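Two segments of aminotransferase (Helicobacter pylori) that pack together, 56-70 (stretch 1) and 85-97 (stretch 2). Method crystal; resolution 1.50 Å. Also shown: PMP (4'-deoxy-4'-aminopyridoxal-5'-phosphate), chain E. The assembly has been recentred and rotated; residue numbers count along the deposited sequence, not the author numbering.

Stretch 1 56-70: ATSALLTLYRNFSEF
Stretch 2 85-97: VATANMLLESGYT

Two helices, one through T57 to R65 and one through T87 to L92, run in the same general direction, crossing at -41° with axes 9.0 Å apart at closest approach. The register advances four residues at a time: CA of T57 lies 6.0 Å from CA of A86, CA of L61 5.2 Å from CA of M90, and CA of R65 5.6 Å from CA of S94. Together the stretches bury 761 Å².

Y64 covers the most surface. Its CA-to-CB bond points toward the second helix, and chi1 of -68° (m) with chi2 of 163° lays the ring along it. There Y64 OH donates a hydrogen bond to T87 O (2.8 Å), a carbonyl that receives no backbone bond within the stretch. L91 CD2 sits over one ring face, 3.5 Å from the Y64 centroid, while Y64 CD1 packs 3.6 Å from M90 CB. Tyrosine suits this site: an apolar ring to bury, a hydroxyl for the carbonyl at its tip.

M90 is a knob, its side chain set among T57, L60, L61 and Y64. With chi1 and chi2 both m, M90 CG lies 4.1 Å from L60 CB and M90 SD 3.8 Å from L61 CB. S94, also m, returns its OG to M90 O (2.9 Å), so its small hydroxyl is satisfied within its own stretch while packing 3.3 Å from Y64 CB.

Beyond the helices, G95 takes positive phi (100°) in a Schellman turn, with G95 N bonded to L92 O (3.1 Å) and Y96 N to L91 O (2.9 Å). A CB on G95 would clash with F70 CE1. F70 (chi1 t) presents its edge to the face of Y96 (chi1 m), centroids 5.1 Å apart, planes at 72°. One bridging water donates to Y64 O (2.8 Å) and S68 O (2.7 Å) and accepts from Y96 OH (2.7 Å).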

ATOM      1  N   ALA B  56      -5.753   1.097   5.776  1.00 11.03           N
ATOM      2  CA  ALA B  56      -6.046   0.306   6.979  1.00  9.88           C
ATOM      3  C   ALA B  56      -5.988  -1.198   6.713  1.00  9.03           C
ATOM      4  O   ALA B  56      -5.758  -1.976   7.637  1.00 11.71           O
ATOM      5  CB  ALA B  56      -7.393   0.687   7.607  1.00 12.24           C
ATOM      6  N   THR B  57      -6.241  -1.605   5.463  1.00 10.08           N
ATOM      7  CA  THR B  57      -6.159  -3.034   5.131  1.00  9.97           C
ATOM      8  C   THR B  57      -4.707  -3.522   5.289  1.00 10.81           C
ATOM      9  O   THR B  57      -4.469  -4.616   5.816  1.00 11.70           O
ATOM     10  CB  THR B  57      -6.696  -3.293   3.725  1.00 11.42           C
ATOM     11  OG1 THR B  57      -8.024  -2.790   3.662  1.00 11.19           O
ATOM     12  CG2 THR B  57      -6.751  -4.777   3.427  1.00 13.04           C
ATOM     13  N   SER B  58      -3.743  -2.692   4.889  1.00 11.30           N
ATOM     14  CA  SER B  58      -2.325  -3.001   5.124  1.00  9.77           C
ATOM     15  C   SER B  58      -1.998  -3.052   6.611  1.00 10.53           C
ATOM     16  O   SER B  58      -1.236  -3.927   7.068  1.00 11.59           O
ATOM     17  CB  SER B  58      -1.409  -2.003   4.411  1.00 11.88           C
ATOM     18  OG  SER B  58      -1.530  -2.128   3.006  1.00 12.26           O
ATOM     19  N   ALA B  59      -2.553  -2.090   7.357  1.00  9.37           N
ATOM     20  CA  ALA B  59      -2.422  -2.065   8.807  1.00  9.16           C
ATOM     21  C   ALA B  59      -2.980  -3.346   9.440  1.00 11.22           C
ATOM     22  O   ALA B  59      -2.331  -3.952  10.315  1.00 11.67           O
ATOM     23  CB  ALA B  59      -3.113  -0.839   9.363  1.00 11.22           C
ATOM     24  N   LEU B  60      -4.162  -3.780   8.985  1.00 10.52           N
ATOM     25  CA  LEU B  60      -4.779  -4.987   9.541  1.00 11.14           C
ATOM     26  C   LEU B  60      -3.907  -6.212   9.270  1.00 12.23           C
ATOM     27  O   LEU B  60      -3.684  -7.032  10.171  1.00 12.43           O
ATOM     28  CB  LEU B  60      -6.190  -5.209   8.955  1.00 11.07           C
ATOM     29  CG  LEU B  60      -7.312  -4.327   9.495  1.00 12.04           C
ATOM     30  CD1 LEU B  60      -8.535  -4.389   8.586  1.00 14.08           C
ATOM     31  CD2 LEU B  60      -7.697  -4.730  10.904  1.00 13.27           C
ATOM     32  N   LEU B  61      -3.409  -6.346   8.035  1.00 12.06           N
ATOM     33  CA  LEU B  61      -2.564  -7.496   7.720  1.00 10.94           C
ATOM     34  C   LEU B  61      -1.322  -7.469   8.612  1.00 11.44           C
ATOM     35  O   LEU B  61      -0.907  -8.492   9.166  1.00 12.16           O
ATOM     36  CB  LEU B  61      -2.104  -7.465   6.266  1.00 11.98           C
ATOM     37  CG  LEU B  61      -1.109  -8.572   5.882  1.00 12.16           C
ATOM     38  CD1 LEU B  61      -1.813  -9.936   5.919  1.00 16.41           C
ATOM     39  CD2 LEU B  61      -0.512  -8.318   4.498  1.00 14.95           C
ATOM     40  N   THR B  62      -0.718  -6.296   8.741  1.00 11.64           N
ATOM     41  CA  THR B  62       0.499  -6.170   9.553  1.00 11.18           C
ATOM     42  C   THR B  62       0.236  -6.546  11.015  1.00 13.18           C
ATOM     43  O   THR B  62       1.036  -7.249  11.635  1.00 13.52           O
ATOM     44  CB  THR B  62       1.047  -4.741   9.446  1.00 11.83           C
ATOM     45  OG1 THR B  62       1.356  -4.494   8.069  1.00 11.14           O
ATOM     46  CG2 THR B  62       2.324  -4.565  10.287  1.00 12.54           C
ATOM     47  N   LEU B  63      -0.885  -6.085  11.549  1.00 11.06           N
ATOM     48  CA  LEU B  63      -1.274  -6.449  12.913  1.00 10.63           C
ATOM     49  C   LEU B  63      -1.530  -7.961  13.033  1.00 11.83           C
ATOM     50  O   LEU B  63      -1.001  -8.616  13.957  1.00 13.02           O
ATOM     51  CB  LEU B  63      -2.516  -5.657  13.352  1.00 10.24           C
ATOM     52  CG  LEU B  63      -3.064  -6.069  14.729  1.00 11.04           C
ATOM     53  CD1 LEU B  63      -2.009  -5.955  15.843  1.00 12.02           C
ATOM     54  CD2 LEU B  63      -4.273  -5.153  15.019  1.00 12.04           C
ATOM     55  N   TYR B  64      -2.340  -8.518  12.135  1.00 11.18           N
ATOM     56  CA  TYR B  64      -2.705  -9.926  12.259  1.00 12.32           C
ATOM     57  C   TYR B  64      -1.495 -10.844  12.125  1.00 12.65           C
ATOM     58  O   TYR B  64      -1.448 -11.901  12.765  1.00 13.07           O
ATOM     59  CB  TYR B  64      -3.716 -10.301  11.175  1.00 11.44           C
ATOM     60  CG  TYR B  64      -5.109  -9.676  11.295  1.00 11.00           C
ATOM     61  CD1 TYR B  64      -5.962  -9.675  10.202  1.00 11.99           C
ATOM     62  CD2 TYR B  64      -5.573  -9.115  12.504  1.00 11.90           C
ATOM     63  CE1 TYR B  64      -7.256  -9.167  10.278  1.00 13.16           C
ATOM     64  CE2 TYR B  64      -6.858  -8.584  12.600  1.00 11.34           C
ATOM     65  CZ  TYR B  64      -7.707  -8.623  11.467  1.00 13.54           C
ATOM     66  OH  TYR B  64      -8.992  -8.122  11.519  1.00 13.59           O
ATOM     67  N   ARG B  65      -0.535 -10.454  11.288  1.00 12.82           N
ATOM     68  CA  ARG B  65       0.643 -11.283  11.046  1.00 12.41           C
ATOM     69  C   ARG B  65       1.616 -11.214  12.209  1.00 14.90           C
ATOM     70  O   ARG B  65       2.407 -12.147  12.420  1.00 15.94           O
ATOM     71  CB  ARG B  65       1.369 -10.847   9.758  1.00 11.68           C
ATOM     72  CG  ARG B  65       0.668 -11.305   8.464  1.00 13.33           C
ATOM     73  CD  ARG B  65       0.865 -12.815   8.171  1.00 15.32           C
ATOM     74  NE  ARG B  65       2.288 -13.147   8.023  1.00 12.77           N
ATOM     75  CZ  ARG B  65       3.002 -12.929   6.915  1.00 12.68           C
ATOM     76  NH1 ARG B  65       2.437 -12.419   5.818  1.00 13.49           N
ATOM     77  NH2 ARG B  65       4.301 -13.222   6.914  1.00 13.29           N
ATOM     78  N   ASN B  66       1.575 -10.115  12.962  1.00 12.94           N
ATOM     79  CA  ASN B  66       2.642  -9.849  13.932  1.00 13.16           C
ATOM     80  C   ASN B  66       2.257  -9.914  15.408  1.00 13.76           C
ATOM     81  O   ASN B  66       3.148  -9.992  16.267  1.00 15.21           O
ATOM     82  CB  ASN B  66       3.332  -8.510  13.628  1.00 12.06           C
ATOM     83  CG  ASN B  66       4.143  -8.564  12.346  1.00 16.30           C
ATOM     84  OD1 ASN B  66       3.690  -8.118  11.279  1.00 18.16           O
ATOM     85  ND2 ASN B  66       5.331  -9.123  12.431  1.00 14.30           N
ATOM     86  N   PHE B  67       0.959  -9.887  15.722  1.00 12.94           N
ATOM     87  CA  PHE B  67       0.575  -9.885  17.148  1.00 13.20           C
ATOM     88  C   PHE B  67       1.035 -11.160  17.847  1.00 14.82           C
ATOM     89  O   PHE B  67       1.267 -11.163  19.057  1.00 16.01           O
ATOM     90  CB  PHE B  67      -0.933  -9.618  17.335  1.00 13.32           C
ATOM     91  CG  PHE B  67      -1.805 -10.827  17.138  1.00 12.83           C
ATOM     92  CD1 PHE B  67      -2.347 -11.504  18.242  1.00 13.14           C
ATOM     93  CD2 PHE B  67      -2.127 -11.269  15.850  1.00 13.66           C
ATOM     94  CE1 PHE B  67      -3.152 -12.628  18.058  1.00 14.68           C
ATOM     95  CE2 PHE B  67      -2.937 -12.378  15.655  1.00 12.84           C
ATOM     96  CZ  PHE B  67      -3.460 -13.063  16.774  1.00 13.79           C
ATOM     97  N   SER B  68       1.175 -12.209  17.050  1.00 14.61           N
ATOM     98  CA  SER B  68       1.641 -13.521  17.497  1.00 13.51           C
ATOM     99  C   SER B  68       2.244 -14.254  16.326  1.00 18.70           C
ATOM    100  O   SER B  68       1.854 -14.024  15.173  1.00 18.45           O
ATOM    101  CB  SER B  68       0.467 -14.354  18.009  1.00 16.42           C
ATOM    102  OG  SER B  68       0.939 -15.612  18.488  1.00 21.93           O
ATOM    103  N   GLU B  69       3.193 -15.153  16.600  1.00 17.57           N
ATOM    104  CA  GLU B  69       3.544 -16.140  15.583  1.00 19.23           C
ATOM    105  C   GLU B  69       2.325 -17.026  15.333  1.00 18.79           C
ATOM    106  O   GLU B  69       1.528 -17.274  16.249  1.00 21.98           O
ATOM    107  CB  GLU B  69       4.747 -16.982  16.017  1.00 23.28           C
ATOM    108  CG  GLU B  69       6.025 -16.161  16.154  1.00 34.85           C
ATOM    109  CD  GLU B  69       7.294 -16.982  15.971  1.00 53.97           C
ATOM    110  OE1 GLU B  69       7.280 -18.203  16.254  1.00 57.79           O
ATOM    111  OE2 GLU B  69       8.314 -16.396  15.543  1.00 60.35           O
ATOM    112  N   PHE B  70       2.162 -17.477  14.095  1.00 17.78           N
ATOM    113  CA  PHE B  70       1.045 -18.346  13.754  1.00 16.09           C
ATOM    114  C   PHE B  70       1.262 -19.781  14.217  1.00 19.05           C
ATOM    115  O   PHE B  70       2.356 -20.337  14.046  1.00 20.57           O
ATOM    116  CB  PHE B  70       0.767 -18.340  12.255  1.00 22.04           C
ATOM    117  CG  PHE B  70      -0.428 -19.155  11.882  1.00 19.61           C
ATOM    118  CD1 PHE B  70      -1.713 -18.630  12.003  1.00 19.56           C
ATOM    119  CD2 PHE B  70      -0.280 -20.467  11.437  1.00 21.70           C
ATOM    120  CE1 PHE B  70      -2.818 -19.379  11.680  1.00 17.10           C
ATOM    121  CE2 PHE B  70      -1.400 -21.234  11.107  1.00 18.81           C
ATOM    122  CZ  PHE B  70      -2.673 -20.685  11.223  1.00 22.11           C
ATOM    123  N   VAL B  85     -15.389  -6.140   4.332  1.00 10.72           N
ATOM    124  CA  VAL B  85     -14.794  -7.463   4.148  1.00 10.78           C
ATOM    125  C   VAL B  85     -13.311  -7.535   4.551  1.00 10.98           C
ATOM    126  O   VAL B  85     -12.815  -8.602   4.961  1.00 12.25           O
ATOM    127  CB  VAL B  85     -15.021  -7.971   2.699  1.00 11.67           C
ATOM    128  CG1 VAL B  85     -14.120  -7.208   1.700  1.00 12.03           C
ATOM    129  CG2 VAL B  85     -14.804  -9.474   2.594  1.00 14.02           C
ATOM    130  N   ALA B  86     -12.602  -6.414   4.455  1.00 11.59           N
ATOM    131  CA  ALA B  86     -11.169  -6.405   4.782  1.00 11.26           C
ATOM    132  C   ALA B  86     -10.868  -6.958   6.169  1.00 11.46           C
ATOM    133  O   ALA B  86      -9.822  -7.567   6.372  1.00 11.61           O
ATOM    134  CB  ALA B  86     -10.597  -4.985   4.665  1.00 11.98           C
ATOM    135  N   THR B  87     -11.761  -6.717   7.139  1.00 11.78           N
ATOM    136  CA  THR B  87     -11.502  -7.155   8.511  1.00 10.19           C
ATOM    137  C   THR B  87     -11.281  -8.660   8.549  1.00 11.58           C
ATOM    138  O   THR B  87     -10.414  -9.164   9.280  1.00 12.39           O
ATOM    139  CB  THR B  87     -12.683  -6.778   9.413  1.00 10.66           C
ATOM    140  OG1 THR B  87     -12.977  -5.379   9.265  1.00 12.19           O
ATOM    141  CG2 THR B  87     -12.340  -7.047  10.887  1.00 12.95           C
ATOM    142  N   ALA B  88     -12.055  -9.376   7.732  1.00 11.17           N
ATOM    143  CA  ALA B  88     -11.959 -10.836   7.664  1.00 11.77           C
ATOM    144  C   ALA B  88     -10.994 -11.321   6.578  1.00 11.94           C
ATOM    145  O   ALA B  88     -10.308 -12.325   6.790  1.00 13.07           O
ATOM    146  CB  ALA B  88     -13.335 -11.467   7.468  1.00 15.46           C
ATOM    147  N   ASN B  89     -10.931 -10.637   5.428  1.00 11.36           N
ATOM    148  CA  ASN B  89      -9.995 -11.072   4.379  1.00 11.55           C
ATOM    149  C   ASN B  89      -8.576 -11.124   4.927  1.00 10.80           C
ATOM    150  O   ASN B  89      -7.791 -12.004   4.564  1.00 12.61           O
ATOM    151  CB  ASN B  89      -9.970 -10.117   3.175  1.00 13.60           C
ATOM    152  CG  ASN B  89     -11.118 -10.330   2.174  1.00 12.41           C
ATOM    153  OD1 ASN B  89     -11.271  -9.526   1.225  1.00 15.92           O
ATOM    154  ND2 ASN B  89     -11.902 -11.370   2.351  1.00 10.19           N
ATOM    155  N   MET B  90      -8.214 -10.168   5.785  1.00 10.34           N
ATOM    156  CA  MET B  90      -6.827 -10.153   6.282  1.00 11.66           C
ATOM    157  C   MET B  90      -6.584 -11.239   7.317  1.00 11.65           C
ATOM    158  O   MET B  90      -5.442 -11.654   7.496  1.00 13.31           O
ATOM    159  CB  MET B  90      -6.419  -8.767   6.788  1.00 11.37           C
ATOM    160  CG  MET B  90      -6.386  -7.695   5.697  1.00 11.08           C
ATOM    161  SD  MET B  90      -5.254  -8.132   4.331  1.00 12.49           S
ATOM    162  CE  MET B  90      -6.414  -8.808   3.124  1.00 11.95           C
ATOM    163  N   LEU B  91      -7.654 -11.743   7.934  1.00 11.15           N
ATOM    164  CA  LEU B  91      -7.540 -12.949   8.761  1.00 12.27           C
ATOM    165  C   LEU B  91      -7.163 -14.141   7.901  1.00 11.72           C
ATOM    166  O   LEU B  91      -6.233 -14.895   8.227  1.00 13.34           O
ATOM    167  CB  LEU B  91      -8.841 -13.206   9.542  1.00 13.39           C
ATOM    168  CG  LEU B  91      -9.166 -12.189  10.647  1.00 12.36           C
ATOM    169  CD1 LEU B  91     -10.575 -12.410  11.219  1.00 15.05           C
ATOM    170  CD2 LEU B  91      -8.135 -12.207  11.803  1.00 12.35           C
ATOM    171  N   LEU B  92      -7.891 -14.319   6.808  1.00 12.78           N
ATOM    172  CA  LEU B  92      -7.602 -15.435   5.890  1.00 11.70           C
ATOM    173  C   LEU B  92      -6.164 -15.350   5.396  1.00 14.08           C
ATOM    174  O   LEU B  92      -5.468 -16.360   5.353  1.00 15.45           O
ATOM    175  CB  LEU B  92      -8.559 -15.436   4.693  1.00 12.47           C
ATOM    176  CG  LEU B  92     -10.039 -15.708   5.006  1.00 16.75           C
ATOM    177  CD1 LEU B  92     -10.850 -15.723   3.719  1.00 16.47           C
ATOM    178  CD2 LEU B  92     -10.239 -17.018   5.784  1.00 20.89           C
ATOM    179  N   GLU B  93      -5.714 -14.141   5.047  1.00 11.42           N
ATOM    180  CA  GLU B  93      -4.356 -13.989   4.537  1.00 12.57           C
ATOM    181  C   GLU B  93      -3.291 -14.247   5.596  1.00 13.34           C
ATOM    182  O   GLU B  93      -2.117 -14.448   5.264  1.00 14.50           O
ATOM    183  CB  GLU B  93      -4.160 -12.602   3.914  1.00 14.55           C
ATOM    184  CG  GLU B  93      -4.816 -12.479   2.546  1.00 14.83           C
ATOM    185  CD  GLU B  93      -3.960 -13.147   1.464  1.00 14.52           C
ATOM    186  OE1 GLU B  93      -4.202 -14.337   1.125  1.00 14.98           O
ATOM    187  OE2 GLU B  93      -3.005 -12.486   0.991  1.00 15.03           O
ATOM    188  N   SER B  94      -3.692 -14.221   6.865  1.00 13.27           N
ATOM    189  CA  SER B  94      -2.768 -14.442   7.960  1.00 14.31           C
ATOM    190  C   SER B  94      -2.880 -15.868   8.504  1.00 12.98           C
ATOM    191  O   SER B  94      -2.213 -16.208   9.477  1.00 14.99           O
ATOM    192  CB  SER B  94      -3.010 -13.404   9.057  1.00 16.24           C
ATOM    193  OG  SER B  94      -2.806 -12.104   8.514  1.00 17.45           O
ATOM    194  N   GLY B  95      -3.731 -16.687   7.877  1.00 13.11           N
ATOM    195  CA  GLY B  95      -3.830 -18.109   8.237  1.00 13.05           C
ATOM    196  C   GLY B  95      -4.999 -18.436   9.143  1.00 16.30           C
ATOM    197  O   GLY B  95      -5.226 -19.614   9.461  1.00 16.11           O
ATOM    198  N   TYR B  96      -5.744 -17.413   9.554  1.00 14.74           N
ATOM    199  CA  TYR B  96      -6.810 -17.601  10.544  1.00 13.49           C
ATOM    200  C   TYR B  96      -8.176 -17.895   9.951  1.00 15.46           C
ATOM    201  O   TYR B  96      -8.529 -17.401   8.875  1.00 17.64           O
ATOM    202  CB  TYR B  96      -6.907 -16.356  11.456  1.00 14.58           C
ATOM    203  CG  TYR B  96      -5.687 -16.217  12.341  1.00 13.17           C
ATOM    204  CD1 TYR B  96      -4.659 -15.331  12.022  1.00 15.04           C
ATOM    205  CD2 TYR B  96      -5.531 -17.023  13.490  1.00 11.80           C
ATOM    206  CE1 TYR B  96      -3.516 -15.232  12.826  1.00 14.17           C
ATOM    207  CE2 TYR B  96      -4.392 -16.916  14.299  1.00 14.74           C
ATOM    208  CZ  TYR B  96      -3.390 -16.031  13.968  1.00 13.01           C
ATOM    209  OH  TYR B  96      -2.267 -15.953  14.762  1.00 14.96           O
ATOM    210  N   THR B  97      -8.949 -18.703  10.673  1.00 14.11           N
ATOM    211  CA  THR B  97     -10.361 -18.944  10.360  1.00 13.40           C
ATOM    212  C   THR B  97     -11.210 -17.988  11.190  1.00 14.28           C
ATOM    213  O   THR B  97     -11.121 -18.011  12.416  1.00 15.09           O
ATOM    214  CB  THR B  97     -10.731 -20.391  10.722  1.00 15.57           C
ATOM    215  OG1 THR B  97     -10.050 -21.283   9.834  1.00 18.36           O
ATOM    216  CG2 THR B  97     -12.240 -20.630  10.616  1.00 16.50           C
TER
HETATM  217  N1  PMP E 903     -12.253  -1.985   8.303  1.00 12.06           N
HETATM  218  C2  PMP E 903     -13.421  -1.270   8.224  1.00 11.92           C
HETATM  219  C2A PMP E 903     -14.421  -1.393   9.350  1.00 14.52           C
HETATM  220  C3  PMP E 903     -13.644  -0.443   7.115  1.00 14.41           C
HETATM  221  O3  PMP E 903     -14.785   0.304   7.030  1.00 17.19           O
HETATM  222  C4  PMP E 903     -12.690  -0.363   6.074  1.00 12.32           C
HETATM  223  C4A PMP E 903     -12.943   0.453   4.824  1.00 18.26           C
HETATM  224  N4A PMP E 903     -14.340   0.478   4.452  1.00 23.43           N
HETATM  225  C5  PMP E 903     -11.482  -1.055   6.214  1.00 10.71           C
HETATM  226  C6  PMP E 903     -11.268  -1.809   7.366  1.00 14.69           C
HETATM  227  C5A PMP E 903     -10.391  -0.984   5.160  1.00 14.45           C
HETATM  228  O4P PMP E 903      -9.764   0.277   5.302  1.00 12.94           O
HETATM  229  P   PMP E 903      -8.944   0.907   4.061  1.00 12.08           P
HETATM  230  O1P PMP E 903      -9.983   1.397   3.081  1.00 15.04           O
HETATM  231  O2P PMP E 903      -8.194   2.065   4.649  1.00 11.87           O
HETATM  232  O3P PMP E 903      -8.019  -0.136   3.495  1.00 11.88           O
HETATM  233  O   HOH W   1      -0.389 -14.356  13.624  1.00 15.08           O
HETATM  234  O   HOH W   2      -0.064 -12.903   4.461  1.00 18.20           O